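Local structure of N2152 (Neocallimastix frontalis, 5U22) at residues I64-A69 / N138-E143; Y247-H252 / P258-R263. The protein probably hydrolyses arabinosyl-containing glycans, as a family 39 glycoside hydrolase from a rumen anaerobic fungus with polyspecific activity on rare arabinosyl substrates. One frame throughout, in Å; residues are numbered along the deposited sequence.

From the N terminus, the chain lays down strand 66-70, passes through helix 84-91, strand 98-102 and helix 117-134, and returns as strand 139-143, where contact 1 closes a loop of 68 residues and joins two barrel strands across the one between them. Contact 2 opens only after strand 242-247 and spans five residues, tying the loop that leaves this strand to the start of helix 258-270. The two follow in series, neither nested nor crossed. Their centres lie about 21 Å apart on opposite sides of the chain's centre, yet Arg68 of contact 1 also pairs with Glu246, the residue just before segment 247-252.

Contact 1 (I64-A69 / N138-E143); sequences INVMRA and NFYGNE
Arg68 reaches across to Glu143 with a side chain that stays extended as far as NE, and the approach tightens step by step. From Arg68 CB the chain runs to Arg68 CG, anti to the backbone N (chi1 -172°) and 4.2 Å from Glu143 OE1; Arg68 CD comes within 3.7 Å of the same Glu143 oxygen. NE then donates to Glu143 OE1 at 2.7 Å, close to the guanidinium plane and onto the syn lone pair. Beyond CZ, NH2 donates to Glu143 OE2 at 2.9 Å, from 32° out of the carboxylate plane. The grip is therefore side-on, one nitrogen to each oxygen, with the two planes twisted 48° apart.

Strands 66-70 and 139-143 are not neighbours in the parallel sheet: strand 98-102 runs between them, and these side chains meet over it in the interior of the TIM barrel, where Thr100 touches Val66, Tyr140 and Glu143. Arg68 NH1 forms a salt bridge with Glu246, near the end of strand 242-247, where the clan GH-A fold would place the nucleophile, while NH2 also bonds Asn146 and a bound Bis-Tris molecule lies about 5 Å from the side chain. Glu143 OE2 is bonded further by Ser184 and Asn245. Replacing Arg68 by a leucine would probably leave the buried carboxylate of Glu143 without its charge partner and remove the salt bridge to Glu246.

The other half of the contact is apolar. Val66 CG1 lies over one face of the Tyr140 ring, 3.9 Å from the ring centroid in a CH-pi contact offset toward CG, which it approaches to 3.6 Å. Its other methyl, CG2, meets Tyr140 CD1 at 3.8 Å, and the hydroxyl at the far end of the ring is hydrogen-bonded to Asp274.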
loop_
_atom_site.group_PDB
_atom_site.type_symbol
_atom_site.label_atom_id
_atom_site.label_comp_id
_atom_site.label_asym_id
_atom_site.label_seq_id
_atom_site.Cartn_x
_atom_site.Cartn_y
_atom_site.Cartn_z
ATOM N N ILE A 64 7.798 5.383 -5.493
ATOM C CA ILE A 64 6.524 5.560 -4.805
ATOM C C ILE A 64 5.345 5.516 -5.768
ATOM O O ILE A 64 5.390 6.082 -6.866
ATOM C CB ILE A 64 6.560 6.899 -4.045
ATOM C CG1 ILE A 64 7.587 6.849 -2.905
ATOM C CG2 ILE A 64 5.178 7.261 -3.512
ATOM C CD1 ILE A 64 7.235 5.836 -1.820
ATOM N N ASN A 65 4.260 4.861 -5.333
ATOM C CA ASN A 65 3.006 4.848 -6.076
ATOM C C ASN A 65 2.112 5.978 -5.577
ATOM O O ASN A 65 2.071 7.053 -6.182
ATOM C CB ASN A 65 2.318 3.483 -5.943
ATOM C CG ASN A 65 1.055 3.383 -6.755
ATOM O OD1 ASN A 65 0.937 3.974 -7.833
ATOM N ND2 ASN A 65 0.091 2.630 -6.242
ATOM N N VAL A 66 1.417 5.771 -4.460
ATOM C CA VAL A 66 0.485 6.766 -3.937
ATOM C C VAL A 66 0.740 6.942 -2.450
ATOM O O VAL A 66 0.687 5.964 -1.691
ATOM C CB VAL A 66 -0.985 6.376 -4.169
ATOM C CG1 VAL A 66 -1.884 7.498 -3.694
ATOM C CG2 VAL A 66 -1.245 6.074 -5.633
ATOM N N MET A 67 0.999 8.189 -2.031
ATOM C CA MET A 67 1.063 8.525 -0.616
ATOM C C MET A 67 -0.301 9.006 -0.131
ATOM O O MET A 67 -1.236 9.183 -0.915
ATOM C CB MET A 67 2.119 9.605 -0.359
ATOM C CG MET A 67 3.500 9.256 -0.862
ATOM S SD MET A 67 4.272 7.833 -0.043
ATOM C CE MET A 67 4.789 8.512 1.534
ATOM N N ARG A 68 -0.409 9.257 1.177
ATOM C CA ARG A 68 -1.606 9.853 1.764
ATOM C C ARG A 68 -1.192 10.961 2.717
ATOM O O ARG A 68 -0.222 10.818 3.467
ATOM C CB ARG A 68 -2.444 8.796 2.498
ATOM C CG ARG A 68 -3.827 9.246 3.013
ATOM C CD ARG A 68 -4.619 7.961 3.238
ATOM N NE ARG A 68 -5.958 8.052 3.821
ATOM C CZ ARG A 68 -6.250 7.710 5.079
ATOM N NH1 ARG A 68 -5.290 7.341 5.923
ATOM N NH2 ARG A 68 -7.506 7.758 5.500
ATOM N N ALA A 69 -1.913 12.075 2.665
ATOM C CA ALA A 69 -1.535 13.244 3.445
ATOM C C ALA A 69 -2.789 14.014 3.815
ATOM O O ALA A 69 -3.799 13.925 3.106
ATOM C CB ALA A 69 -0.559 14.148 2.668
ATOM N N ASN A 138 -1.108 15.929 -9.569
ATOM C CA ASN A 138 -0.677 14.616 -9.100
ATOM C C ASN A 138 -1.373 14.195 -7.812
ATOM O O ASN A 138 -0.813 13.416 -7.027
ATOM C CB ASN A 138 0.846 14.567 -8.944
ATOM C CG ASN A 138 1.392 15.623 -8.001
ATOM O OD1 ASN A 138 0.728 16.611 -7.694
ATOM N ND2 ASN A 138 2.627 15.420 -7.539
ATOM N N PHE A 139 -2.584 14.684 -7.572
ATOM C CA PHE A 139 -3.388 14.139 -6.496
ATOM C C PHE A 139 -4.112 12.890 -6.978
ATOM O O PHE A 139 -4.496 12.778 -8.146
ATOM C CB PHE A 139 -4.397 15.169 -5.989
ATOM C CG PHE A 139 -3.777 16.472 -5.602
ATOM C CD1 PHE A 139 -3.112 16.609 -4.395
ATOM C CD2 PHE A 139 -3.855 17.568 -6.456
ATOM C CE1 PHE A 139 -2.546 17.827 -4.031
ATOM C CE2 PHE A 139 -3.280 18.775 -6.111
ATOM C CZ PHE A 139 -2.625 18.907 -4.891
ATOM N N TYR A 140 -4.263 11.940 -6.063
ATOM C CA TYR A 140 -4.949 10.684 -6.329
ATOM C C TYR A 140 -6.460 10.844 -6.266
ATOM O O TYR A 140 -7.191 10.172 -7.007
ATOM C CB TYR A 140 -4.489 9.661 -5.299
ATOM C CG TYR A 140 -4.887 8.218 -5.507
ATOM C CD1 TYR A 140 -4.546 7.528 -6.666
ATOM C CD2 TYR A 140 -5.553 7.522 -4.501
ATOM C CE1 TYR A 140 -4.880 6.179 -6.814
ATOM C CE2 TYR A 140 -5.882 6.190 -4.644
ATOM C CZ TYR A 140 -5.554 5.527 -5.797
ATOM O OH TYR A 140 -5.883 4.192 -5.908
ATOM N N GLY A 141 -6.930 11.707 -5.381
ATOM C CA GLY A 141 -8.352 11.961 -5.249
ATOM C C GLY A 141 -8.621 12.695 -3.957
ATOM O O GLY A 141 -7.729 12.889 -3.125
ATOM N N ASN A 142 -9.872 13.129 -3.819
ATOM C CA ASN A 142 -10.383 13.723 -2.586
ATOM C C ASN A 142 -11.034 12.638 -1.736
ATOM O O ASN A 142 -12.055 12.066 -2.130
ATOM C CB ASN A 142 -11.419 14.813 -2.877
ATOM C CG ASN A 142 -10.839 16.017 -3.593
ATOM O OD1 ASN A 142 -11.425 16.534 -4.553
ATOM N ND2 ASN A 142 -9.696 16.472 -3.130
ATOM N N GLU A 143 -10.473 12.382 -0.561
ATOM C CA GLU A 143 -10.993 11.375 0.354
ATOM C C GLU A 143 -11.867 12.073 1.390
ATOM O O GLU A 143 -11.387 12.941 2.124
ATOM C CB GLU A 143 -9.840 10.617 1.010
ATOM C CG GLU A 143 -10.266 9.456 1.887
ATOM C CD GLU A 143 -9.089 8.797 2.589
ATOM O OE1 GLU A 143 -7.971 9.371 2.573
ATOM O OE2 GLU A 143 -9.287 7.705 3.160
#

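Contact 2 (Y247-H252 / P258-R263). With EDO (1,2-ethanediol), chain C.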
loop_
_atom_site.group_PDB
_atom_site.type_symbol
_atom_site.label_atom_id
_atom_site.label_comp_id
_atom_site.label_asym_id
_atom_site.label_seq_id
_atom_site.Cartn_x
_atom_site.Cartn_y
_atom_site.Cartn_z
ATOM N N TYR A 247 -2.340 0.155 5.985
ATOM C CA TYR A 247 -2.194 -1.278 6.229
ATOM C C TYR A 247 -1.020 -1.569 7.150
ATOM O O TYR A 247 0.027 -0.923 7.063
ATOM C CB TYR A 247 -2.028 -2.086 4.923
ATOM C CG TYR A 247 -0.748 -1.898 4.116
ATOM C CD1 TYR A 247 -0.716 -1.043 3.016
ATOM C CD2 TYR A 247 0.394 -2.642 4.394
ATOM C CE1 TYR A 247 0.435 -0.894 2.254
ATOM C CE2 TYR A 247 1.547 -2.495 3.647
ATOM C CZ TYR A 247 1.563 -1.632 2.577
ATOM O OH TYR A 247 2.707 -1.497 1.827
ATOM N N CYS A 248 -1.196 -2.572 8.010
ATOM C CA CYS A 248 -0.179 -2.960 8.984
ATOM C C CYS A 248 -0.596 -4.276 9.609
ATOM O O CYS A 248 -1.788 -4.572 9.704
ATOM C CB CYS A 248 -0.030 -1.893 10.076
ATOM S SG CYS A 248 1.371 -2.100 11.209
ATOM N N ASP A 249 0.395 -5.065 10.021
ATOM C CA ASP A 249 0.127 -6.204 10.886
ATOM C C ASP A 249 -0.639 -5.748 12.124
ATOM O O ASP A 249 -0.541 -4.590 12.542
ATOM C CB ASP A 249 1.445 -6.863 11.309
ATOM C CG ASP A 249 1.221 -8.148 12.069
ATOM O OD1 ASP A 249 0.967 -9.172 11.409
ATOM O OD2 ASP A 249 1.261 -8.134 13.317
ATOM N N GLU A 250 -1.401 -6.672 12.724
ATOM C CA GLU A 250 -2.119 -6.353 13.957
ATOM C C GLU A 250 -1.192 -5.787 15.028
ATOM O O GLU A 250 -1.602 -4.918 15.809
ATOM C CB GLU A 250 -2.849 -7.597 14.487
ATOM C CG GLU A 250 -1.942 -8.792 14.857
ATOM C CD GLU A 250 -2.663 -10.134 14.735
ATOM O OE1 GLU A 250 -3.062 -10.486 13.606
ATOM O OE2 GLU A 250 -2.844 -10.831 15.764
ATOM N N ASN A 251 0.053 -6.254 15.086
ATOM C CA ASN A 251 1.054 -5.669 15.981
ATOM C C ASN A 251 1.616 -4.395 15.343
ATOM O O ASN A 251 2.326 -4.459 14.331
ATOM C CB ASN A 251 2.160 -6.688 16.253
ATOM C CG ASN A 251 3.185 -6.193 17.260
ATOM O OD1 ASN A 251 3.236 -5.008 17.588
ATOM N ND2 ASN A 251 4.003 -7.103 17.754
ATOM N N HIS A 252 1.315 -3.235 15.940
ATOM C CA HIS A 252 1.768 -1.959 15.378
ATOM C C HIS A 252 3.282 -1.911 15.211
ATOM O O HIS A 252 3.792 -1.171 14.365
ATOM C CB HIS A 252 1.356 -0.789 16.280
ATOM C CG HIS A 252 -0.116 -0.692 16.554
ATOM N ND1 HIS A 252 -0.638 0.222 17.446
ATOM C CD2 HIS A 252 -1.172 -1.382 16.061
ATOM C CE1 HIS A 252 -1.953 0.096 17.483
ATOM N NE2 HIS A 252 -2.301 -0.883 16.667
ATOM N N PRO A 258 10.083 -5.908 7.044
ATOM C CA PRO A 258 10.129 -6.647 5.764
ATOM C C PRO A 258 9.261 -7.900 5.726
ATOM O O PRO A 258 8.483 -8.076 4.783
ATOM C CB PRO A 258 11.621 -6.980 5.612
ATOM C CG PRO A 258 12.339 -5.928 6.449
ATOM C CD PRO A 258 11.421 -5.699 7.624
ATOM N N GLY A 259 9.371 -8.777 6.724
ATOM C CA GLY A 259 8.621 -10.025 6.685
ATOM C C GLY A 259 7.122 -9.804 6.637
ATOM O O GLY A 259 6.424 -10.342 5.771
ATOM N N SER A 260 6.607 -8.989 7.553
ATOM C CA SER A 260 5.177 -8.700 7.553
ATOM C C SER A 260 4.751 -8.079 6.231
ATOM O O SER A 260 3.753 -8.496 5.624
ATOM C CB SER A 260 4.837 -7.769 8.710
ATOM O OG SER A 260 3.512 -7.293 8.562
ATOM N N SER A 261 5.522 -7.096 5.761
ATOM C CA SER A 261 5.144 -6.320 4.582
ATOM C C SER A 261 5.063 -7.188 3.338
ATOM O O SER A 261 4.216 -6.954 2.467
ATOM C CB SER A 261 6.144 -5.181 4.374
ATOM O OG SER A 261 6.227 -4.373 5.540
ATOM N N ALA A 262 5.940 -8.194 3.232
ATOM C CA ALA A 262 5.920 -9.065 2.059
ATOM C C ALA A 262 4.537 -9.656 1.815
ATOM O O ALA A 262 4.142 -9.863 0.665
ATOM C CB ALA A 262 6.935 -10.193 2.226
ATOM N N ARG A 263 3.794 -9.940 2.882
ATOM C CA ARG A 263 2.495 -10.585 2.721
ATOM C C ARG A 263 1.455 -9.615 2.184
ATOM O O ARG A 263 0.626 -9.989 1.348
ATOM C CB ARG A 263 2.034 -11.168 4.054
ATOM C CG ARG A 263 3.049 -12.080 4.720
ATOM C CD ARG A 263 2.672 -12.311 6.204
ATOM N NE ARG A 263 2.574 -11.066 6.974
ATOM C CZ ARG A 263 2.155 -11.010 8.230
ATOM N NH1 ARG A 263 1.802 -12.134 8.854
ATOM N NH2 ARG A 263 2.088 -9.836 8.866
HETATM C C1 EDO C . 1.581 3.027 19.043
HETATM O O1 EDO C . 1.565 1.693 18.519
HETATM C C2 EDO C . 0.253 3.700 18.717
HETATM O O2 EDO C . -0.815 2.906 19.257
HETATM O O HOH W 1 3.195 -4.600 8.866
HETATM O O HOH W 2 1.718 -11.793 11.732
#
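An Asx turn in the loop that follows strand 242-247 presents Asp249 to the first turns of helix 258-270, where Arg263 and Ser260 receive it. In the turn, Asp249 OD2 accepts the backbone N of Asn251 at 2.9 Å, the donor standing above the carboxylate plane. With OD2 engaged by its own loop, OD1 is the oxygen that faces the helix. Arg263 NH2 donates to Asp249 OD1 at 2.9 Å in a nearly straight salt bridge (161° at the hydrogen); OD1 lies in the guanidinium plane, and NH2 meets it on the anti side of the carboxylate. The two flat groups are only 21° from coplanar.

The helix itself aims the guanidinium. A bend at chi3 (-58°) turns the Arg263 chain back along the helix, bringing NE to the carbonyl of Ser260, where it bonds Ser260 O at 3.1 Å, on a lone pair in the carbonyl plane, while NH2 bonds Ser260 OG at 2.9 Å. NH2 is thus shared between serine and aspartate, and the two-point hold on Ser260 fixes the rotation of the group. NH1 is taken by the carbonyl of Lys327, which lies between two strands of the mixed sheet.

Two waters fill in the polar network. One links Asp249 N to Ser260 OG, which also rests 3.5 Å from Asp249 CB; the other donates to Asp249 OD1 and accepts from Arg263 NH1, running alongside the direct salt bridge. Further along the loop, His252 stacks on Trp281, and its ND1 is hydrogen-bonded to both hydroxyls of a 1,2-ethanediol probably left from crystallisation, 2.9 Å away at O1. Here a buried ion pair, with a water bridging the same two groups, pins a beta-alpha loop to the helix it leads into, within the repeating strand-loop-helix topology of a TIM barrel.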